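Local structure of beta-glucosidase (Chaetomella raphigera, 6JXG) at residues 555-564 and 644-652; 563-574 and 697-705. The protein probably hydrolyses terminal, non-reducing beta-D-glucosyl residues with release of beta-D-glucose, as a secreted family 3 glycoside hydrolase of cellulose breakdown. All coordinates share one frame; numbering follows the deposited sequence.

Contact 1 (555-564 and 644-652); sequences LFVDYRHFDQ and ASPPKQLRG
NH2 of R560 is gripped from two directions where helix 559-564 meets the start of strand 649-652. It donates to OE1 of Q649 at 2.9 Å along a nearly straight N-H...O line (162°), landing on a lone pair in the amide plane, and it also donates to water 1, which passes a hydrogen on to the backbone O of L650. Guanidinium and amide stand almost perpendicular, 87° apart, yet OE1 stays close to the guanidinium plane. The arginine chain runs extended from CG to NE over P646, with CG of R560 3.6 Å from CB of P646, so the proline ring supports the stem while Q649 and the water hold the tip. NH1 of R560 turns to D130, the carboxylate that also hydrogen-bonds OH of Y559. NH1 of R651 also comes near NH2 of R560, its own NE being bonded to O of D674; D130 probably offsets some of the positive charge.

Y559 has CG wedged between its backbone N and carbonyl carbon (chi1 69°), a torsion that brings the hydroxyl end of the ring up to the strand. Its OH accepts from N of L650 at 2.9 Å, the donor lying at the ring edge.

On the next turn, D563 and K648 cross at about a right angle. Their direct ion pair is long, 3.9 Å from OD2 of D563 to NZ of K648; OD1 of D563 also forms a salt bridge with R702. Water 2 joins OD2 to the backbone N of K648, and water 3 joins NZ to OD1, the latter bond weak. NZ also bonds to O of S701. At the outer edge, NE2 of Q564 sits against CD of P647 at 3.4 Å. CE1 of F556 lies 3.6 Å from N of P646. This is a domain interface of a three-domain family 3 glycosidase: a short helix of the C-terminal domain region laid on a proline-containing loop and edge strand of the fibronectin type III-like domain.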
# COMPACT_ATOMS: atom_id res chain seq x y z
N LEU A 555 -16.28 -10.37 -6.68
CA LEU A 555 -15.31 -9.71 -7.48
C LEU A 555 -15.49 -8.20 -7.61
O LEU A 555 -14.60 -7.53 -8.15
CB LEU A 555 -15.36 -10.32 -8.91
CG LEU A 555 -14.98 -11.79 -9.02
CD1 LEU A 555 -15.43 -12.41 -10.31
CD2 LEU A 555 -13.49 -11.95 -8.86
N PHE A 556 -16.67 -7.70 -7.23
CA PHE A 556 -17.12 -6.38 -7.62
C PHE A 556 -16.88 -5.39 -6.47
O PHE A 556 -17.74 -5.13 -5.67
CB PHE A 556 -18.62 -6.46 -8.05
CG PHE A 556 -18.85 -7.37 -9.25
CD1 PHE A 556 -18.66 -6.91 -10.51
CD2 PHE A 556 -19.25 -8.69 -9.07
CE1 PHE A 556 -18.86 -7.74 -11.59
CE2 PHE A 556 -19.42 -9.55 -10.15
CZ PHE A 556 -19.22 -9.07 -11.42
N VAL A 557 -15.66 -4.88 -6.43
CA VAL A 557 -15.16 -4.03 -5.38
C VAL A 557 -14.63 -2.76 -6.05
O VAL A 557 -14.11 -2.80 -7.16
CB VAL A 557 -14.09 -4.81 -4.66
CG1 VAL A 557 -13.09 -3.96 -4.02
CG2 VAL A 557 -14.73 -5.77 -3.66
N ASP A 558 -14.82 -1.63 -5.39
CA ASP A 558 -14.49 -0.35 -5.93
C ASP A 558 -15.10 -0.17 -7.35
O ASP A 558 -16.27 -0.49 -7.57
CB ASP A 558 -12.95 -0.06 -5.84
CG ASP A 558 -12.62 1.43 -5.96
OD1 ASP A 558 -12.64 2.23 -4.96
OD2 ASP A 558 -12.33 1.78 -7.10
N TYR A 559 -14.31 0.30 -8.32
CA TYR A 559 -14.86 0.67 -9.64
C TYR A 559 -15.52 -0.48 -10.39
O TYR A 559 -16.39 -0.25 -11.23
CB TYR A 559 -13.80 1.34 -10.55
CG TYR A 559 -12.68 0.42 -11.04
CD1 TYR A 559 -12.69 -0.09 -12.30
CD2 TYR A 559 -11.59 0.10 -10.20
CE1 TYR A 559 -11.71 -0.94 -12.77
CE2 TYR A 559 -10.57 -0.66 -10.69
CZ TYR A 559 -10.65 -1.24 -11.96
OH TYR A 559 -9.64 -2.07 -12.41
N ARG A 560 -15.07 -1.71 -10.14
CA ARG A 560 -15.71 -2.90 -10.70
C ARG A 560 -17.21 -2.94 -10.35
O ARG A 560 -18.03 -3.28 -11.20
CB ARG A 560 -15.02 -4.15 -10.15
CG ARG A 560 -13.57 -4.35 -10.61
CD ARG A 560 -12.85 -5.36 -9.68
NE ARG A 560 -11.73 -6.02 -10.38
CZ ARG A 560 -10.55 -5.46 -10.62
NH1 ARG A 560 -10.32 -4.24 -10.16
NH2 ARG A 560 -9.63 -6.08 -11.39
N HIS A 561 -17.54 -2.57 -9.13
CA HIS A 561 -18.94 -2.43 -8.71
C HIS A 561 -19.67 -1.28 -9.36
O HIS A 561 -20.80 -1.46 -9.88
CB HIS A 561 -19.05 -2.35 -7.20
CG HIS A 561 -20.39 -1.96 -6.69
ND1 HIS A 561 -21.51 -2.77 -6.78
CD2 HIS A 561 -20.79 -0.84 -6.04
CE1 HIS A 561 -22.54 -2.14 -6.22
NE2 HIS A 561 -22.12 -0.98 -5.76
N PHE A 562 -19.07 -0.12 -9.32
CA PHE A 562 -19.70 1.07 -9.94
C PHE A 562 -19.99 0.74 -11.41
O PHE A 562 -21.11 1.07 -11.91
CB PHE A 562 -18.86 2.33 -9.79
CG PHE A 562 -18.79 2.84 -8.38
CD1 PHE A 562 -19.55 3.90 -7.99
CD2 PHE A 562 -17.95 2.22 -7.42
CE1 PHE A 562 -19.50 4.39 -6.71
CE2 PHE A 562 -17.94 2.67 -6.10
CZ PHE A 562 -18.71 3.77 -5.74
N ASP A 563 -19.01 0.11 -12.08
CA ASP A 563 -19.16 -0.21 -13.49
C ASP A 563 -20.29 -1.27 -13.66
O ASP A 563 -21.21 -1.09 -14.47
CB ASP A 563 -17.84 -0.73 -14.11
CG ASP A 563 -16.75 0.28 -14.15
OD1 ASP A 563 -17.02 1.48 -13.91
OD2 ASP A 563 -15.58 -0.09 -14.49
N GLN A 564 -20.26 -2.34 -12.90
CA GLN A 564 -21.23 -3.46 -13.09
C GLN A 564 -22.66 -3.04 -12.76
O GLN A 564 -23.62 -3.51 -13.35
CB GLN A 564 -20.86 -4.66 -12.21
CG GLN A 564 -21.81 -5.87 -12.33
CD GLN A 564 -21.96 -6.41 -13.75
OE1 GLN A 564 -23.03 -6.92 -14.13
NE2 GLN A 564 -20.88 -6.34 -14.53
N ALA A 644 -19.15 -14.46 -15.80
CA ALA A 644 -19.47 -13.05 -15.62
C ALA A 644 -18.46 -12.34 -14.71
O ALA A 644 -18.08 -12.79 -13.63
CB ALA A 644 -20.86 -12.90 -15.11
N SER A 645 -17.97 -11.21 -15.20
CA SER A 645 -16.80 -10.57 -14.60
C SER A 645 -17.00 -9.04 -14.60
O SER A 645 -17.91 -8.55 -15.29
CB SER A 645 -15.56 -10.88 -15.42
OG SER A 645 -15.39 -12.25 -15.66
N PRO A 646 -16.15 -8.30 -13.88
CA PRO A 646 -16.28 -6.85 -14.07
C PRO A 646 -16.13 -6.51 -15.53
O PRO A 646 -15.29 -7.15 -16.27
CB PRO A 646 -15.13 -6.27 -13.27
CG PRO A 646 -14.74 -7.37 -12.28
CD PRO A 646 -14.97 -8.65 -13.07
N PRO A 647 -16.87 -5.49 -15.97
CA PRO A 647 -16.78 -5.07 -17.38
C PRO A 647 -15.40 -4.63 -17.82
O PRO A 647 -15.04 -4.95 -18.92
CB PRO A 647 -17.75 -3.90 -17.49
CG PRO A 647 -18.59 -3.94 -16.26
CD PRO A 647 -17.92 -4.78 -15.23
N LYS A 648 -14.63 -4.02 -16.91
CA LYS A 648 -13.31 -3.46 -17.21
C LYS A 648 -12.41 -3.82 -16.01
O LYS A 648 -12.78 -3.65 -14.81
CB LYS A 648 -13.38 -1.90 -17.25
CG LYS A 648 -13.75 -1.25 -18.59
CD LYS A 648 -13.87 0.29 -18.51
CE LYS A 648 -15.13 0.69 -17.75
NZ LYS A 648 -15.64 2.07 -17.77
N GLN A 649 -11.21 -4.30 -16.30
CA GLN A 649 -10.23 -4.57 -15.22
C GLN A 649 -8.90 -4.00 -15.64
O GLN A 649 -8.41 -4.31 -16.74
CB GLN A 649 -10.06 -6.06 -15.08
CG GLN A 649 -11.27 -6.70 -14.45
CD GLN A 649 -10.98 -8.11 -14.05
OE1 GLN A 649 -10.56 -8.37 -12.93
NE2 GLN A 649 -11.19 -9.03 -14.95
N LEU A 650 -8.28 -3.20 -14.77
CA LEU A 650 -7.02 -2.59 -15.08
C LEU A 650 -6.02 -3.68 -15.34
O LEU A 650 -5.90 -4.56 -14.50
CB LEU A 650 -6.52 -1.76 -13.89
CG LEU A 650 -5.30 -0.92 -14.19
CD1 LEU A 650 -5.47 0.23 -15.14
CD2 LEU A 650 -4.52 -0.49 -12.94
N ARG A 651 -5.35 -3.63 -16.49
CA ARG A 651 -4.25 -4.56 -16.80
C ARG A 651 -2.99 -3.92 -17.36
O ARG A 651 -2.06 -4.63 -17.84
CB ARG A 651 -4.76 -5.70 -17.71
CG ARG A 651 -5.86 -6.56 -17.13
CD ARG A 651 -5.44 -7.37 -15.90
NE ARG A 651 -6.31 -8.48 -15.60
CZ ARG A 651 -6.90 -8.73 -14.44
NH1 ARG A 651 -6.75 -7.92 -13.38
NH2 ARG A 651 -7.66 -9.78 -14.33
N GLY A 652 -2.90 -2.61 -17.25
CA GLY A 652 -1.69 -1.91 -17.71
C GLY A 652 -1.76 -0.44 -17.34
O GLY A 652 -2.84 0.12 -17.27
O HOH W 1 -7.17 -4.94 -12.05
O HOH W 2 -15.30 -2.75 -14.22
O HOH W 3 -17.84 2.43 -16.41

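Contact 2 (563-574 and 697-705); sequences DQANIQPRFEFG and VGASSRDIR
R702 reaches across with its chain extended from CG to NE and lays its guanidinium on the ring of P569, whose CD sits 3.4 Å from CZ of R702, over the centre of one face. NH2 of R702 forms a salt bridge with OD1 of D563 at 3.0 Å; the N-H...O angle is only 133° and the bond weak, the two planes being turned 42° apart. Water 4 adds a second, indirect link: in the guanidinium plane, it accepts from NE of R702 and donates to OD1 of D563 and OG of S701.

E572 folds back at chi2 (-89°), which brings its carboxylate to S700. OG of S700 donates to OE2 of E572 at 2.5 Å, on the anti lone pair, and accepts from the backbone N of both R702 and D703, an ST turn and ST motif in one. The acid thus anchors the hydroxyl that shapes the turn, while CG of E572 packs 4.0 Å from CB of R702.

S701 grips O of F573 twice, through its backbone N at 3.1 Å and its OG at 2.8 Å, both in the carbonyl plane. Beside it G574, at positive phi, passes close to S700, and its O takes a bond from Q633.

One salt bridge and a shared water hold the arginine, while hydroxyls, one of them bound to a carboxylate, and a carbonyl that accepts two hydrogen bonds hold the S700-S701 turn, which makes this a largely polar contact.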
# COMPACT_ATOMS: atom_id res chain seq x y z
N ASP A 563 -19.01 0.11 -12.08
CA ASP A 563 -19.16 -0.21 -13.49
C ASP A 563 -20.29 -1.27 -13.66
O ASP A 563 -21.21 -1.09 -14.47
CB ASP A 563 -17.84 -0.73 -14.11
CG ASP A 563 -16.75 0.28 -14.15
OD1 ASP A 563 -17.02 1.48 -13.91
OD2 ASP A 563 -15.58 -0.09 -14.49
N GLN A 564 -20.26 -2.34 -12.90
CA GLN A 564 -21.23 -3.46 -13.09
C GLN A 564 -22.66 -3.04 -12.76
O GLN A 564 -23.62 -3.51 -13.35
CB GLN A 564 -20.86 -4.66 -12.21
CG GLN A 564 -21.81 -5.87 -12.33
CD GLN A 564 -21.96 -6.41 -13.75
OE1 GLN A 564 -23.03 -6.92 -14.13
NE2 GLN A 564 -20.88 -6.34 -14.53
N ALA A 565 -22.80 -2.18 -11.80
CA ALA A 565 -24.09 -1.74 -11.35
C ALA A 565 -24.53 -0.46 -12.02
O ALA A 565 -25.60 0.03 -11.70
CB ALA A 565 -24.02 -1.53 -9.85
N ASN A 566 -23.70 0.10 -12.91
CA ASN A 566 -24.00 1.31 -13.57
C ASN A 566 -24.24 2.49 -12.64
O ASN A 566 -25.18 3.20 -12.85
CB ASN A 566 -25.24 1.07 -14.47
CG ASN A 566 -24.93 0.04 -15.54
OD1 ASN A 566 -25.24 -1.11 -15.40
ND2 ASN A 566 -24.20 0.47 -16.57
N ILE A 567 -23.37 2.68 -11.63
CA ILE A 567 -23.47 3.79 -10.69
C ILE A 567 -22.43 4.79 -11.09
O ILE A 567 -21.26 4.41 -11.25
CB ILE A 567 -23.21 3.33 -9.22
CG1 ILE A 567 -24.29 2.37 -8.78
CG2 ILE A 567 -23.16 4.57 -8.34
CD1 ILE A 567 -24.03 1.55 -7.52
N GLN A 568 -22.82 6.05 -11.31
CA GLN A 568 -21.87 7.08 -11.64
C GLN A 568 -21.16 7.54 -10.34
O GLN A 568 -21.80 8.01 -9.40
CB GLN A 568 -22.52 8.32 -12.31
CG GLN A 568 -22.89 8.15 -13.78
CD GLN A 568 -24.40 8.03 -13.94
OE1 GLN A 568 -25.15 8.91 -13.50
NE2 GLN A 568 -24.86 6.91 -14.54
N PRO A 569 -19.82 7.46 -10.34
CA PRO A 569 -19.12 7.95 -9.18
C PRO A 569 -19.02 9.43 -9.35
O PRO A 569 -19.33 9.94 -10.45
CB PRO A 569 -17.72 7.26 -9.31
CG PRO A 569 -17.58 6.80 -10.74
CD PRO A 569 -18.95 6.85 -11.35
N ARG A 570 -18.50 10.13 -8.34
CA ARG A 570 -18.19 11.53 -8.51
C ARG A 570 -16.86 11.66 -9.22
O ARG A 570 -16.76 12.34 -10.24
CB ARG A 570 -18.21 12.25 -7.21
CG ARG A 570 -17.68 13.66 -7.27
CD ARG A 570 -18.47 14.51 -8.32
NE ARG A 570 -19.84 14.68 -7.89
CZ ARG A 570 -20.86 14.96 -8.69
NH1 ARG A 570 -20.71 15.11 -9.99
NH2 ARG A 570 -22.07 15.09 -8.18
N PHE A 571 -15.82 11.01 -8.69
CA PHE A 571 -14.53 10.92 -9.37
C PHE A 571 -14.17 9.43 -9.40
O PHE A 571 -14.14 8.78 -8.34
CB PHE A 571 -13.49 11.72 -8.63
CG PHE A 571 -13.86 13.18 -8.46
CD1 PHE A 571 -13.98 13.98 -9.57
CD2 PHE A 571 -14.03 13.72 -7.19
CE1 PHE A 571 -14.31 15.37 -9.43
CE2 PHE A 571 -14.33 15.07 -7.05
CZ PHE A 571 -14.49 15.88 -8.18
N GLU A 572 -13.99 8.90 -10.62
CA GLU A 572 -13.73 7.51 -10.82
C GLU A 572 -12.29 7.09 -10.48
O GLU A 572 -11.33 7.90 -10.48
CB GLU A 572 -14.07 7.13 -12.26
CG GLU A 572 -13.13 7.72 -13.30
CD GLU A 572 -13.50 9.11 -13.85
OE1 GLU A 572 -14.33 9.82 -13.26
OE2 GLU A 572 -12.89 9.47 -14.87
N PHE A 573 -12.14 5.80 -10.23
CA PHE A 573 -10.81 5.18 -10.17
C PHE A 573 -10.01 5.58 -11.41
O PHE A 573 -10.52 5.50 -12.51
CB PHE A 573 -10.97 3.67 -10.08
CG PHE A 573 -9.67 2.88 -10.10
CD1 PHE A 573 -8.95 2.58 -8.91
CD2 PHE A 573 -9.13 2.46 -11.31
CE1 PHE A 573 -7.76 1.87 -8.94
CE2 PHE A 573 -7.95 1.71 -11.33
CZ PHE A 573 -7.26 1.41 -10.14
N GLY A 574 -8.78 6.02 -11.19
CA GLY A 574 -7.86 6.39 -12.26
C GLY A 574 -8.00 7.80 -12.76
O GLY A 574 -7.28 8.23 -13.66
N VAL A 697 -8.30 1.90 -23.75
CA VAL A 697 -7.15 2.70 -23.32
C VAL A 697 -7.61 4.11 -23.08
O VAL A 697 -8.31 4.71 -23.92
CB VAL A 697 -5.97 2.62 -24.31
CG1 VAL A 697 -4.86 3.64 -23.93
CG2 VAL A 697 -5.46 1.21 -24.39
N GLY A 698 -7.24 4.67 -21.91
CA GLY A 698 -7.56 6.05 -21.65
C GLY A 698 -6.94 6.67 -20.41
O GLY A 698 -5.95 6.16 -19.90
N ALA A 699 -7.52 7.79 -19.98
CA ALA A 699 -7.02 8.59 -18.91
C ALA A 699 -7.58 8.21 -17.52
O ALA A 699 -7.10 8.74 -16.53
CB ALA A 699 -7.32 10.04 -19.25
N SER A 700 -8.52 7.28 -17.46
CA SER A 700 -9.18 6.86 -16.23
C SER A 700 -10.00 5.62 -16.55
O SER A 700 -10.06 5.21 -17.71
CB SER A 700 -10.07 7.96 -15.60
OG SER A 700 -11.36 7.91 -16.11
N SER A 701 -10.56 4.97 -15.52
CA SER A 701 -11.52 3.91 -15.72
C SER A 701 -12.76 4.31 -16.48
O SER A 701 -13.50 3.42 -16.88
CB SER A 701 -12.00 3.22 -14.40
OG SER A 701 -12.71 4.07 -13.52
N ARG A 702 -13.06 5.57 -16.61
CA ARG A 702 -14.20 6.03 -17.39
C ARG A 702 -13.88 6.97 -18.54
O ARG A 702 -14.73 7.07 -19.43
CB ARG A 702 -15.27 6.67 -16.45
CG ARG A 702 -15.92 5.57 -15.63
CD ARG A 702 -17.15 6.00 -14.90
NE ARG A 702 -17.63 4.88 -14.12
CZ ARG A 702 -18.92 4.57 -13.93
NH1 ARG A 702 -19.95 5.36 -14.39
NH2 ARG A 702 -19.16 3.51 -13.28
N ASP A 703 -12.69 7.62 -18.56
CA ASP A 703 -12.28 8.48 -19.69
C ASP A 703 -11.49 7.66 -20.76
O ASP A 703 -10.25 7.72 -20.89
CB ASP A 703 -11.53 9.65 -19.14
CG ASP A 703 -11.20 10.69 -20.16
OD1 ASP A 703 -11.71 10.58 -21.29
OD2 ASP A 703 -10.44 11.65 -19.88
N ILE A 704 -12.26 6.81 -21.42
CA ILE A 704 -11.74 5.90 -22.37
C ILE A 704 -11.69 6.59 -23.73
O ILE A 704 -12.71 7.10 -24.25
CB ILE A 704 -12.59 4.64 -22.45
CG1 ILE A 704 -12.60 3.87 -21.10
CG2 ILE A 704 -12.04 3.75 -23.56
CD1 ILE A 704 -11.22 3.47 -20.59
N ARG A 705 -10.49 6.60 -24.30
CA ARG A 705 -10.25 7.33 -25.48
C ARG A 705 -10.08 6.41 -26.69
O ARG A 705 -10.27 6.87 -27.79
CB ARG A 705 -8.98 8.15 -25.36
CG ARG A 705 -9.00 9.05 -24.14
CD ARG A 705 -9.90 10.26 -24.32
NE ARG A 705 -9.69 11.13 -23.16
CZ ARG A 705 -8.74 12.05 -23.05
NH1 ARG A 705 -7.96 12.40 -24.07
NH2 ARG A 705 -8.64 12.73 -21.93
O HOH W 4 -15.26 3.23 -12.99

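How the contacts relate
The two contacts lie with their centres 10 Å apart, on the same side of the chain's centre, and they share D563 and Q564 at the end of helix 559-564. Along the chain the order is 555-564, 563-574, 644-652, 697-705, so the segments alternate. Both second segments belong to one antiparallel sheet, contact 1 at edge strand 649-658 and contact 2 at the turn between strands 692-698 and 704-711. They also touch directly: O of F562 probably accepts a hydrogen bond from N of I567, and the rings of Y559 and F573 stack. One continuous piece of the C-terminal domain region therefore meets the fibronectin type III-like domain at two neighbouring places.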